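Local coordinates for protein diaminopimelate decarboxylase (Psychromonas ingrahamii, PDB 4XG1) that probably catalyses the pyridoxal-phosphate-dependent decarboxylation of meso-diaminopimelate to L-lysine, closing the bacterial diaminopimelate route to lysine, at residues S64-N70 / R89-A93; I212-D216 / A259-M264; C388-E392 / R404-L409. All coordinates share one frame; numbering follows the deposited sequence.

How the contacts relate
Contacts 1 and 3 are neighbours, their centres about 17 Å apart, and both face the second subunit. They meet where Arg89 NH2 comes within 4.2 Å of Arg404 NH1; the two like charges share Glu416 of the second subunit, whose OE1 pairs with Arg89 and OE2 with Arg404. Contact 2 stands apart in the outer helices of the barrel domain, its centre about 31 Å from that of contact 1 and about 43 Å from that of contact 3. The side chain of Ser64, in contact 1, lies about 6 Å from that of Lys61, the predicted cofactor lysine, whereas Ile260, in contact 2, lies about 12 Å from a bound pyridoxal-lysine group.

Contact 1: S64-N70 / R89-A93; sequences SNLAVLN and RVIQA. With SCN (thiocyanate ion), chain E.
Ala93 presses its methyl group against the helix that begins at Leu66, and here the two segments pack most tightly. Its CB lies 3.5 Å from Leu66 O and touches Leu69 CB as well, a fit that suits a side chain of one carbon. Next to it Asn70, with CG anti to the backbone N (chi1 178°), turns its amide so that Ala93 O lies in the amide plane. The bond from Asn70 ND2 to Ala93 O is 2.8 Å long and nearly straight (177°), satisfying a carbonyl just past the end of helix 84-92. Leu69 packs alongside: its CD1 touches Arg89 CB. Leu69 CD1 also lies 4.0 Å from Val90 CG2.

The contact loosens at exposed Gln92, where Leu66 CD1 meets the aliphatic CG and the amide leads away. The Arg89 end is buried. Arg89, extended from CG to NE, crosses Leu66 at about a right angle. Its NH1 makes a short but badly bent, weak bond (2.7 Å, 116°) to Ser64 O; its main partner is Glu416 of the second subunit, whose Trp413 also packs on Arg89. A thiocyanate N sits at the guanidinium edge, weakly held by NE and NH2.

Asn65 caps helix 66-74, its OD1 accepting from Ala67 N. That helix and helix 84-92 lie side by side, joined in sequence through strand 78-81, whose Phe79 packs against Leu69 and Val90.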
ATOM      1  N   SER B  64       4.028  -2.928  13.308  1.00  7.34           N
ATOM      2  CA  SER B  64       5.361  -2.558  13.719  1.00  7.34           C
ATOM      3  C   SER B  64       5.358  -1.348  14.641  1.00  7.37           C
ATOM      4  O   SER B  64       6.418  -0.770  14.941  1.00  6.83           O
ATOM      5  CB  SER B  64       6.194  -2.244  12.463  1.00  7.30           C
ATOM      6  OG  SER B  64       5.890  -3.165  11.444  1.00  7.06           O
ATOM      7  N   ASN B  65       4.188  -0.976  15.114  1.00  7.58           N
ATOM      8  CA  ASN B  65       4.109   0.169  15.986  1.00  8.29           C
ATOM      9  C   ASN B  65       5.002   0.010  17.228  1.00  8.39           C
ATOM     10  O   ASN B  65       5.031  -1.050  17.818  1.00  7.98           O
ATOM     11  CB  ASN B  65       2.687   0.383  16.411  1.00  8.62           C
ATOM     12  CG  ASN B  65       2.546   1.565  17.344  1.00  9.42           C
ATOM     13  OD1 ASN B  65       2.659   1.422  18.564  1.00 10.59           O
ATOM     14  ND2 ASN B  65       2.343   2.737  16.786  1.00  9.67           N
ATOM     15  N   LEU B  66       5.695   1.083  17.623  1.00  9.09           N
ATOM     16  CA  LEU B  66       6.655   1.019  18.717  1.00  9.54           C
ATOM     17  C   LEU B  66       6.023   0.540  20.066  1.00  9.82           C
ATOM     18  O   LEU B  66       6.626  -0.213  20.778  1.00 10.47           O
ATOM     19  CB  LEU B  66       7.311   2.353  18.945  1.00  9.31           C
ATOM     20  CG  LEU B  66       8.176   2.918  17.842  1.00  9.35           C
ATOM     21  CD1 LEU B  66       8.879   4.167  18.360  1.00  9.25           C
ATOM     22  CD2 LEU B  66       9.182   1.952  17.356  1.00  9.79           C
ATOM     23  N   ALA B  67       4.831   0.985  20.375  1.00 10.29           N
ATOM     24  CA  ALA B  67       4.184   0.618  21.598  1.00 11.17           C
ATOM     25  C   ALA B  67       3.866  -0.846  21.547  1.00 12.13           C
ATOM     26  O   ALA B  67       4.001  -1.531  22.534  1.00 13.68           O
ATOM     27  CB  ALA B  67       2.899   1.416  21.821  1.00 10.82           C
ATOM     28  N   VAL B  68       3.416  -1.318  20.398  1.00 12.91           N
ATOM     29  CA  VAL B  68       3.076  -2.710  20.233  1.00 12.53           C
ATOM     30  C   VAL B  68       4.314  -3.555  20.415  1.00 12.38           C
ATOM     31  O   VAL B  68       4.287  -4.583  21.059  1.00 13.22           O
ATOM     32  CB  VAL B  68       2.472  -2.953  18.853  1.00 12.75           C
ATOM     33  CG1 VAL B  68       2.359  -4.450  18.549  1.00 13.14           C
ATOM     34  CG2 VAL B  68       1.098  -2.319  18.801  1.00 13.12           C
ATOM     35  N   LEU B  69       5.398  -3.139  19.821  1.00 12.36           N
ATOM     36  CA  LEU B  69       6.604  -3.914  19.890  1.00 12.35           C
ATOM     37  C   LEU B  69       7.036  -3.951  21.332  1.00 13.39           C
ATOM     38  O   LEU B  69       7.569  -4.946  21.809  1.00 12.74           O
ATOM     39  CB  LEU B  69       7.710  -3.284  19.041  1.00 11.39           C
ATOM     40  CG  LEU B  69       7.462  -3.402  17.545  1.00 11.71           C
ATOM     41  CD1 LEU B  69       8.663  -2.900  16.748  1.00 11.07           C
ATOM     42  CD2 LEU B  69       7.100  -4.836  17.140  1.00 11.83           C
ATOM     43  N   ASN B  70       6.850  -2.826  21.999  1.00 14.58           N
ATOM     44  CA  ASN B  70       7.304  -2.675  23.355  1.00 15.06           C
ATOM     45  C   ASN B  70       6.557  -3.600  24.269  1.00 15.68           C
ATOM     46  O   ASN B  70       7.145  -4.193  25.147  1.00 15.80           O
ATOM     47  CB  ASN B  70       7.126  -1.231  23.807  1.00 14.96           C
ATOM     48  CG  ASN B  70       7.548  -1.028  25.255  1.00 14.64           C
ATOM     49  OD1 ASN B  70       6.700  -0.916  26.115  1.00 14.12           O
ATOM     50  ND2 ASN B  70       8.862  -1.021  25.512  1.00 13.90           N
ATOM     51  N   ARG B  89      13.293  -0.351  14.557  1.00 15.74           N
ATOM     52  CA  ARG B  89      12.045  -0.240  15.288  1.00 15.29           C
ATOM     53  C   ARG B  89      12.108  -1.076  16.553  1.00 15.92           C
ATOM     54  O   ARG B  89      11.775  -0.620  17.635  1.00 15.48           O
ATOM     55  CB  ARG B  89      10.851  -0.715  14.445  1.00 14.18           C
ATOM     56  CG  ARG B  89      10.269   0.341  13.525  1.00 13.75           C
ATOM     57  CD  ARG B  89       9.079  -0.185  12.727  1.00 12.90           C
ATOM     58  NE  ARG B  89       8.359   0.884  12.062  1.00 12.40           N
ATOM     59  CZ  ARG B  89       7.550   1.746  12.672  1.00 13.47           C
ATOM     60  NH1 ARG B  89       7.281   1.656  13.982  1.00 14.40           N
ATOM     61  NH2 ARG B  89       6.979   2.730  11.991  1.00 13.69           N
ATOM     62  N   VAL B  90      12.562  -2.312  16.414  1.00 16.86           N
ATOM     63  CA  VAL B  90      12.641  -3.200  17.560  1.00 16.77           C
ATOM     64  C   VAL B  90      13.617  -2.716  18.647  1.00 16.10           C
ATOM     65  O   VAL B  90      13.319  -2.777  19.826  1.00 14.16           O
ATOM     66  CB  VAL B  90      13.035  -4.604  17.125  1.00 18.42           C
ATOM     67  CG1 VAL B  90      13.491  -5.425  18.338  1.00 20.90           C
ATOM     68  CG2 VAL B  90      11.848  -5.282  16.470  1.00 17.82           C
ATOM     69  N   ILE B  91      14.772  -2.231  18.241  1.00 17.11           N
ATOM     70  CA  ILE B  91      15.698  -1.672  19.193  1.00 19.29           C
ATOM     71  C   ILE B  91      15.111  -0.465  19.857  1.00 21.38           C
ATOM     72  O   ILE B  91      15.165  -0.327  21.086  1.00 23.04           O
ATOM     73  CB  ILE B  91      17.005  -1.273  18.531  1.00 19.88           C
ATOM     74  CG1 ILE B  91      17.792  -2.540  18.151  1.00 19.38           C
ATOM     75  CG2 ILE B  91      17.835  -0.425  19.489  1.00 21.28           C
ATOM     76  CD1 ILE B  91      18.901  -2.298  17.144  1.00 19.54           C
ATOM     77  N   GLN B  92      14.518   0.408  19.053  1.00 22.00           N
ATOM     78  CA  GLN B  92      13.893   1.596  19.582  1.00 22.60           C
ATOM     79  C   GLN B  92      12.897   1.218  20.671  1.00 21.06           C
ATOM     80  O   GLN B  92      12.809   1.891  21.667  1.00 20.54           O
ATOM     81  CB  GLN B  92      13.205   2.373  18.444  1.00 26.05           C
ATOM     82  CG  GLN B  92      12.875   3.789  18.834  1.00 27.62           C
ATOM     83  CD  GLN B  92      14.083   4.620  19.150  1.00 30.70           C
ATOM     84  OE1 GLN B  92      14.133   5.261  20.202  1.00 30.51           O
ATOM     85  NE2 GLN B  92      15.065   4.616  18.266  1.00 32.83           N
ATOM     86  N   ALA B  93      12.096   0.184  20.436  1.00 20.65           N
ATOM     87  CA  ALA B  93      11.050  -0.206  21.368  1.00 20.92           C
ATOM     88  C   ALA B  93      11.573  -0.964  22.577  1.00 20.78           C
ATOM     89  O   ALA B  93      10.790  -1.356  23.441  1.00 17.83           O
ATOM     90  CB  ALA B  93      10.003  -1.035  20.656  1.00 21.71           C
TER
HETATM   91  S   SCN E 501       5.468   0.142   9.035  1.00 65.88           S
HETATM   92  C   SCN E 501       6.604   1.119   8.935  1.00 53.32           C
HETATM   93  N   SCN E 501       7.492   1.858   8.852  1.00 42.01           N

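Contact 2: I212-D216 / A259-M264; sequences IEALD and AIINRM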
ATOM      1  N   ILE B 212       2.474 -29.707  10.666  1.00 17.35           N
ATOM      2  CA  ILE B 212       3.051 -30.972  11.093  1.00 18.30           C
ATOM      3  C   ILE B 212       3.798 -31.606   9.960  1.00 17.64           C
ATOM      4  O   ILE B 212       4.948 -32.027  10.074  1.00 17.13           O
ATOM      5  CB  ILE B 212       1.958 -31.939  11.549  1.00 18.94           C
ATOM      6  CG1 ILE B 212       1.159 -31.369  12.720  1.00 18.54           C
ATOM      7  CG2 ILE B 212       2.591 -33.241  11.980  1.00 20.30           C
ATOM      8  CD1 ILE B 212       1.981 -30.978  13.933  1.00 18.80           C
ATOM      9  N   GLU B 213       3.124 -31.700   8.832  1.00 17.93           N
ATOM     10  CA  GLU B 213       3.787 -32.238   7.656  1.00 18.47           C
ATOM     11  C   GLU B 213       5.129 -31.584   7.423  1.00 17.74           C
ATOM     12  O   GLU B 213       6.109 -32.256   7.148  1.00 19.74           O
ATOM     13  CB  GLU B 213       2.902 -32.129   6.430  1.00 20.13           C
ATOM     14  CG  GLU B 213       3.469 -32.993   5.309  1.00 21.77           C
ATOM     15  CD  GLU B 213       2.489 -33.364   4.206  1.00 24.05           C
ATOM     16  OE1 GLU B 213       1.260 -33.064   4.284  1.00 28.99           O
ATOM     17  OE2 GLU B 213       2.959 -33.994   3.245  1.00 25.03           O
ATOM     18  N   ALA B 214       5.178 -30.272   7.553  1.00 17.40           N
ATOM     19  CA  ALA B 214       6.411 -29.516   7.372  1.00 18.68           C
ATOM     20  C   ALA B 214       7.460 -29.841   8.435  1.00 19.31           C
ATOM     21  O   ALA B 214       8.650 -30.031   8.131  1.00 17.81           O
ATOM     22  CB  ALA B 214       6.104 -28.023   7.402  1.00 18.73           C
ATOM     23  N   LEU B 215       7.010 -29.888   9.680  1.00 19.77           N
ATOM     24  CA  LEU B 215       7.887 -30.288  10.756  1.00 21.28           C
ATOM     25  C   LEU B 215       8.575 -31.648  10.505  1.00 23.36           C
ATOM     26  O   LEU B 215       9.831 -31.747  10.450  1.00 23.39           O
ATOM     27  CB  LEU B 215       7.101 -30.323  12.062  1.00 21.70           C
ATOM     28  CG  LEU B 215       7.809 -30.860  13.294  1.00 20.83           C
ATOM     29  CD1 LEU B 215       9.146 -30.170  13.443  1.00 22.16           C
ATOM     30  CD2 LEU B 215       6.941 -30.635  14.486  1.00 21.20           C
ATOM     31  N   ASP B 216       7.755 -32.682  10.304  1.00 24.75           N
ATOM     32  CA  ASP B 216       8.263 -34.026   9.972  1.00 25.01           C
ATOM     33  C   ASP B 216       9.418 -33.967   8.991  1.00 25.12           C
ATOM     34  O   ASP B 216      10.481 -34.507   9.254  1.00 31.49           O
ATOM     35  CB  ASP B 216       7.134 -34.901   9.422  1.00 26.06           C
ATOM     36  CG  ASP B 216       6.097 -35.287  10.501  1.00 27.68           C
ATOM     37  OD1 ASP B 216       6.366 -35.038  11.705  1.00 29.36           O
ATOM     38  OD2 ASP B 216       5.012 -35.820  10.157  1.00 27.69           O
ATOM     39  N   ALA B 259       0.096 -29.787  19.365  1.00 28.77           N
ATOM     40  CA  ALA B 259       0.394 -30.728  18.281  1.00 27.83           C
ATOM     41  C   ALA B 259       1.889 -30.697  17.909  1.00 26.55           C
ATOM     42  O   ALA B 259       2.548 -31.753  17.736  1.00 30.64           O
ATOM     43  CB  ALA B 259      -0.466 -30.430  17.078  1.00 27.31           C
ATOM     44  N   ILE B 260       2.446 -29.504  17.812  1.00 23.18           N
ATOM     45  CA  ILE B 260       3.840 -29.393  17.412  1.00 24.75           C
ATOM     46  C   ILE B 260       4.757 -29.954  18.484  1.00 24.05           C
ATOM     47  O   ILE B 260       5.824 -30.547  18.172  1.00 22.42           O
ATOM     48  CB  ILE B 260       4.197 -27.929  17.049  1.00 24.48           C
ATOM     49  CG1 ILE B 260       3.627 -27.581  15.681  1.00 24.51           C
ATOM     50  CG2 ILE B 260       5.709 -27.709  17.000  1.00 25.60           C
ATOM     51  CD1 ILE B 260       3.582 -26.101  15.375  1.00 25.88           C
ATOM     52  N   ILE B 261       4.369 -29.737  19.736  1.00 25.83           N
ATOM     53  CA  ILE B 261       5.189 -30.151  20.873  1.00 30.15           C
ATOM     54  C   ILE B 261       5.115 -31.663  21.038  1.00 28.87           C
ATOM     55  O   ILE B 261       6.166 -32.319  21.096  1.00 24.79           O
ATOM     56  CB  ILE B 261       4.701 -29.485  22.164  1.00 32.68           C
ATOM     57  CG1 ILE B 261       4.777 -27.987  21.947  1.00 32.33           C
ATOM     58  CG2 ILE B 261       5.470 -30.008  23.388  1.00 31.90           C
ATOM     59  CD1 ILE B 261       5.937 -27.319  22.625  1.00 32.07           C
ATOM     60  N   ASN B 262       3.889 -32.193  21.041  1.00 28.36           N
ATOM     61  CA  ASN B 262       3.660 -33.641  21.026  1.00 29.17           C
ATOM     62  C   ASN B 262       4.582 -34.260  19.967  1.00 34.29           C
ATOM     63  O   ASN B 262       5.401 -35.153  20.293  1.00 36.59           O
ATOM     64  CB  ASN B 262       2.193 -34.015  20.770  1.00 25.89           C
ATOM     65  CG  ASN B 262       1.248 -33.551  21.883  1.00 25.26           C
ATOM     66  OD1 ASN B 262       1.683 -33.226  22.980  1.00 24.64           O
ATOM     67  ND2 ASN B 262      -0.057 -33.529  21.598  1.00 25.09           N
ATOM     68  N   ARG B 263       4.546 -33.743  18.735  1.00 35.29           N
ATOM     69  CA  ARG B 263       5.477 -34.275  17.664  1.00 34.39           C
ATOM     70  C   ARG B 263       6.967 -34.209  17.989  1.00 35.29           C
ATOM     71  O   ARG B 263       7.796 -34.870  17.338  1.00 41.63           O
ATOM     72  CB  ARG B 263       5.273 -33.604  16.281  1.00 32.96           C
ATOM     73  CG  ARG B 263       4.442 -34.363  15.269  1.00 31.29           C
ATOM     74  CD  ARG B 263       4.867 -35.814  15.023  1.00 30.96           C
ATOM     75  NE  ARG B 263       6.127 -35.968  14.297  1.00 30.73           N
ATOM     76  CZ  ARG B 263       7.225 -36.635  14.678  1.00 33.18           C
ATOM     77  NH1 ARG B 263       7.303 -37.277  15.839  1.00 34.52           N
ATOM     78  NH2 ARG B 263       8.289 -36.670  13.862  1.00 34.39           N
ATOM     79  N   MET B 264       7.328 -33.372  18.948  1.00 39.71           N
ATOM     80  CA  MET B 264       8.731 -33.239  19.409  1.00 40.92           C
ATOM     81  C   MET B 264       9.102 -34.325  20.404  1.00 43.75           C
ATOM     82  O   MET B 264      10.262 -34.385  20.861  1.00 41.66           O
ATOM     83  CB  MET B 264       8.964 -31.906  20.105  1.00 40.30           C
ATOM     84  CG  MET B 264       8.990 -30.714  19.190  1.00 40.03           C
ATOM     85  SD  MET B 264       9.937 -30.962  17.660  1.00 36.50           S
ATOM     86  CE  MET B 264      11.621 -30.538  18.040  1.00 33.18           C
TER
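Asp216 OD1 is gripped twice by Arg263: NE donates a nearly straight bond of 2.8 Å (169°) to it, and NH2 adds a weak one of 3.3 Å to the same oxygen. The oxygen lies at the edge of the guanidinium, close to its plane, and is met on its syn side. With the carboxylate and guanidinium planes 56° apart, the salt bridge rests on one oxygen and is not a two-pronged pair. Arg263 curls back at chi2 and chi3 to reach it, and its long aliphatic part serves the packing below: CG meets Ile212 CG2, while CB lies 3.8 Å from Leu215 CD2. A leucine in its place would probably leave the Asp216 carboxylate without its positive mate.

Beneath the charges the contact is apolar. Ile212 reaches with CD1 to Ala259 CB (4.0 Å) and Ile260 CG1, and Leu215, branched at CG, divides its methyls, CD2 to Ile260 CG2 and CD1 toward Met264 SD. Helices 209-227 and 253-262 thus pack as neighbours on the outside of the TIM barrel, following strands 192-198 and 234-236, with Ile260 and Met264 also resting on Leu271 of strand 270-273.

Contact 3: C388-E392 / R404-L409; sequences CRAAE and REREEL
Arg389 and Glu407 are brought together by a bend in one chain and an extended run in the other: Glu407 has CG anti to its carbonyl carbon (chi1 -65°) and stretches on beyond it, while Arg389 folds at chi3 (-84°). The carboxylate then spans backbone and side chain of one residue, OE1 taking Arg389 N at 2.9 Å and OE2 taking Arg389 NE at 3.1 Å. Both donors come from above the carboxylate plane, which stands 74° from the guanidinium. A glutamate is long enough to do this and also receive a weak bond from Arg404 NH2, so OE2 probably softens the nearness of two arginines; Asn383 holds OE1 besides. The chief partners of the arginines, however, are on the second subunit: Asn383 for Arg389 and Glu416 for Arg404.

Backbone bonds lace the segments together, Glu407 N to Arg389 O and, as an antiparallel hydrogen-bonded pair, Glu392 N to Arg404 O (2.8 Å) with Arg404 N to Glu392 O. Small Ala391 lets the Arg406 guanidinium lie with one face over its N, while Arg406 NH1 donates to Pro29 O. The arrangement is the open end of the beta-hairpin of strands 391-396 and 399-404, with its salt-bridge network at the subunit interface.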
ATOM      1  N   CYS B 388      -3.838  11.811   4.943  1.00  9.71           N
ATOM      2  CA  CYS B 388      -2.964  11.607   6.087  1.00 11.31           C
ATOM      3  C   CYS B 388      -3.214  10.253   6.728  1.00 11.45           C
ATOM      4  O   CYS B 388      -4.345   9.851   6.857  1.00 11.93           O
ATOM      5  CB  CYS B 388      -3.232  12.686   7.128  1.00 11.67           C
ATOM      6  SG  CYS B 388      -2.699  14.287   6.543  1.00 13.07           S
ATOM      7  N   ARG B 389      -2.162   9.588   7.143  1.00 12.10           N
ATOM      8  CA  ARG B 389      -2.317   8.343   7.816  1.00 13.98           C
ATOM      9  C   ARG B 389      -3.021   8.517   9.162  1.00 12.84           C
ATOM     10  O   ARG B 389      -2.823   9.519   9.866  1.00 13.76           O
ATOM     11  CB  ARG B 389      -0.985   7.569   7.995  1.00 16.42           C
ATOM     12  CG  ARG B 389      -0.686   6.764   6.756  1.00 18.76           C
ATOM     13  CD  ARG B 389       0.503   5.839   6.874  1.00 21.41           C
ATOM     14  NE  ARG B 389       1.757   6.542   6.599  1.00 23.92           N
ATOM     15  CZ  ARG B 389       2.806   6.034   5.979  1.00 23.35           C
ATOM     16  NH1 ARG B 389       3.840   6.814   5.819  1.00 27.93           N
ATOM     17  NH2 ARG B 389       2.833   4.797   5.497  1.00 21.91           N
ATOM     18  N   ALA B 390      -3.804   7.505   9.478  1.00 11.08           N
ATOM     19  CA  ALA B 390      -4.650   7.468  10.630  1.00 10.48           C
ATOM     20  C   ALA B 390      -3.885   7.477  11.923  1.00  9.94           C
ATOM     21  O   ALA B 390      -2.724   7.106  11.992  1.00  9.10           O
ATOM     22  CB  ALA B 390      -5.485   6.195  10.587  1.00 10.64           C
ATOM     23  N   ALA B 391      -4.571   7.924  12.949  1.00 10.06           N
ATOM     24  CA  ALA B 391      -4.051   7.853  14.298  1.00 10.79           C
ATOM     25  C   ALA B 391      -4.178   6.433  14.749  1.00 11.18           C
ATOM     26  O   ALA B 391      -5.072   5.749  14.319  1.00 11.64           O
ATOM     27  CB  ALA B 391      -4.814   8.782  15.230  1.00 10.53           C
ATOM     28  N   GLU B 392      -3.279   6.003  15.609  1.00 11.93           N
ATOM     29  CA  GLU B 392      -3.355   4.700  16.201  1.00 12.64           C
ATOM     30  C   GLU B 392      -3.331   4.875  17.704  1.00 12.94           C
ATOM     31  O   GLU B 392      -2.505   5.603  18.246  1.00 11.41           O
ATOM     32  CB  GLU B 392      -2.178   3.836  15.756  1.00 13.36           C
ATOM     33  CG  GLU B 392      -2.231   3.414  14.317  1.00 14.64           C
ATOM     34  CD  GLU B 392      -0.954   2.797  13.842  1.00 17.18           C
ATOM     35  OE1 GLU B 392      -0.207   3.470  13.115  1.00 19.12           O
ATOM     36  OE2 GLU B 392      -0.663   1.631  14.183  1.00 22.66           O
ATOM     37  N   ARG B 404       0.338   6.298  17.795  1.00  9.29           N
ATOM     38  CA  ARG B 404       0.810   6.983  16.597  1.00  9.46           C
ATOM     39  C   ARG B 404      -0.091   8.145  16.228  1.00  9.44           C
ATOM     40  O   ARG B 404      -1.281   7.985  15.969  1.00  9.33           O
ATOM     41  CB  ARG B 404       0.935   6.035  15.424  1.00  9.39           C
ATOM     42  CG  ARG B 404       1.332   6.755  14.156  1.00  9.28           C
ATOM     43  CD  ARG B 404       2.046   5.890  13.126  1.00  8.88           C
ATOM     44  NE  ARG B 404       2.301   6.711  11.939  1.00  8.46           N
ATOM     45  CZ  ARG B 404       3.470   6.842  11.304  1.00  8.02           C
ATOM     46  NH1 ARG B 404       4.539   6.184  11.642  1.00  7.82           N
ATOM     47  NH2 ARG B 404       3.528   7.605  10.264  1.00  8.26           N
ATOM     48  N   GLU B 405       0.480   9.329  16.244  1.00  9.99           N
ATOM     49  CA  GLU B 405      -0.269  10.527  15.939  1.00 10.11           C
ATOM     50  C   GLU B 405      -0.704  10.522  14.486  1.00  9.61           C
ATOM     51  O   GLU B 405       0.075  10.129  13.566  1.00  8.50           O
ATOM     52  CB  GLU B 405       0.575  11.744  16.201  1.00 11.45           C
ATOM     53  CG  GLU B 405       0.871  11.989  17.672  1.00 13.27           C
ATOM     54  CD  GLU B 405       2.187  12.782  17.850  1.00 15.79           C
ATOM     55  OE1 GLU B 405       2.684  13.437  16.869  1.00 18.34           O
ATOM     56  OE2 GLU B 405       2.762  12.741  18.959  1.00 18.04           O
ATOM     57  N   ARG B 406      -1.937  10.986  14.271  1.00  8.99           N
ATOM     58  CA  ARG B 406      -2.401  11.271  12.930  1.00  8.79           C
ATOM     59  C   ARG B 406      -1.326  12.137  12.208  1.00  9.27           C
ATOM     60  O   ARG B 406      -0.807  13.109  12.777  1.00  8.48           O
ATOM     61  CB  ARG B 406      -3.736  12.010  12.990  1.00  8.21           C
ATOM     62  CG  ARG B 406      -4.393  12.119  11.637  1.00  8.25           C
ATOM     63  CD  ARG B 406      -5.740  12.773  11.657  1.00  8.11           C
ATOM     64  NE  ARG B 406      -6.558  12.173  12.695  1.00  8.35           N
ATOM     65  CZ  ARG B 406      -7.204  11.023  12.569  1.00  8.33           C
ATOM     66  NH1 ARG B 406      -7.159  10.308  11.441  1.00  8.37           N
ATOM     67  NH2 ARG B 406      -7.948  10.615  13.557  1.00  8.36           N
ATOM     68  N   GLU B 407      -1.011  11.819  10.971  1.00 10.01           N
ATOM     69  CA  GLU B 407      -0.138  12.721  10.204  1.00 11.56           C
ATOM     70  C   GLU B 407      -0.810  14.062   9.943  1.00 12.81           C
ATOM     71  O   GLU B 407      -2.024  14.144   9.807  1.00 12.52           O
ATOM     72  CB  GLU B 407       0.238  12.102   8.879  1.00 11.74           C
ATOM     73  CG  GLU B 407       1.063  10.862   9.052  1.00 12.56           C
ATOM     74  CD  GLU B 407       1.298  10.122   7.766  1.00 14.08           C
ATOM     75  OE1 GLU B 407       0.578  10.318   6.746  1.00 13.92           O
ATOM     76  OE2 GLU B 407       2.274   9.323   7.769  1.00 17.44           O
ATOM     77  N   GLU B 408      -0.017  15.123   9.907  1.00 15.30           N
ATOM     78  CA  GLU B 408      -0.489  16.449   9.512  1.00 17.70           C
ATOM     79  C   GLU B 408      -0.224  16.625   7.997  1.00 17.56           C
ATOM     80  O   GLU B 408       0.678  16.023   7.439  1.00 14.01           O
ATOM     81  CB  GLU B 408       0.270  17.555  10.245  1.00 20.69           C
ATOM     82  CG  GLU B 408       0.226  17.491  11.755  1.00 22.94           C
ATOM     83  CD  GLU B 408      -1.119  17.913  12.315  1.00 28.76           C
ATOM     84  OE1 GLU B 408      -1.771  18.897  11.868  1.00 33.57           O
ATOM     85  OE2 GLU B 408      -1.543  17.248  13.273  1.00 37.52           O
ATOM     86  N   LEU B 409      -1.027  17.481   7.373  1.00 18.54           N
ATOM     87  CA  LEU B 409      -0.925  17.729   5.960  1.00 19.29           C
ATOM     88  C   LEU B 409       0.481  18.128   5.537  1.00 18.31           C
ATOM     89  O   LEU B 409       0.988  17.605   4.560  1.00 18.03           O
ATOM     90  CB  LEU B 409      -1.879  18.837   5.510  1.00 20.97           C
ATOM     91  CG  LEU B 409      -3.368  18.586   5.590  1.00 22.10           C
ATOM     92  CD1 LEU B 409      -4.100  19.875   5.216  1.00 24.40           C
ATOM     93  CD2 LEU B 409      -3.788  17.461   4.675  1.00 22.49           C
TER
HETATM   94  O   HOH W   1      -6.085  10.992   8.506  1.00 10.20           O
HETATM   95  O   HOH W   2      -0.132   8.379  11.541  1.00  4.26           O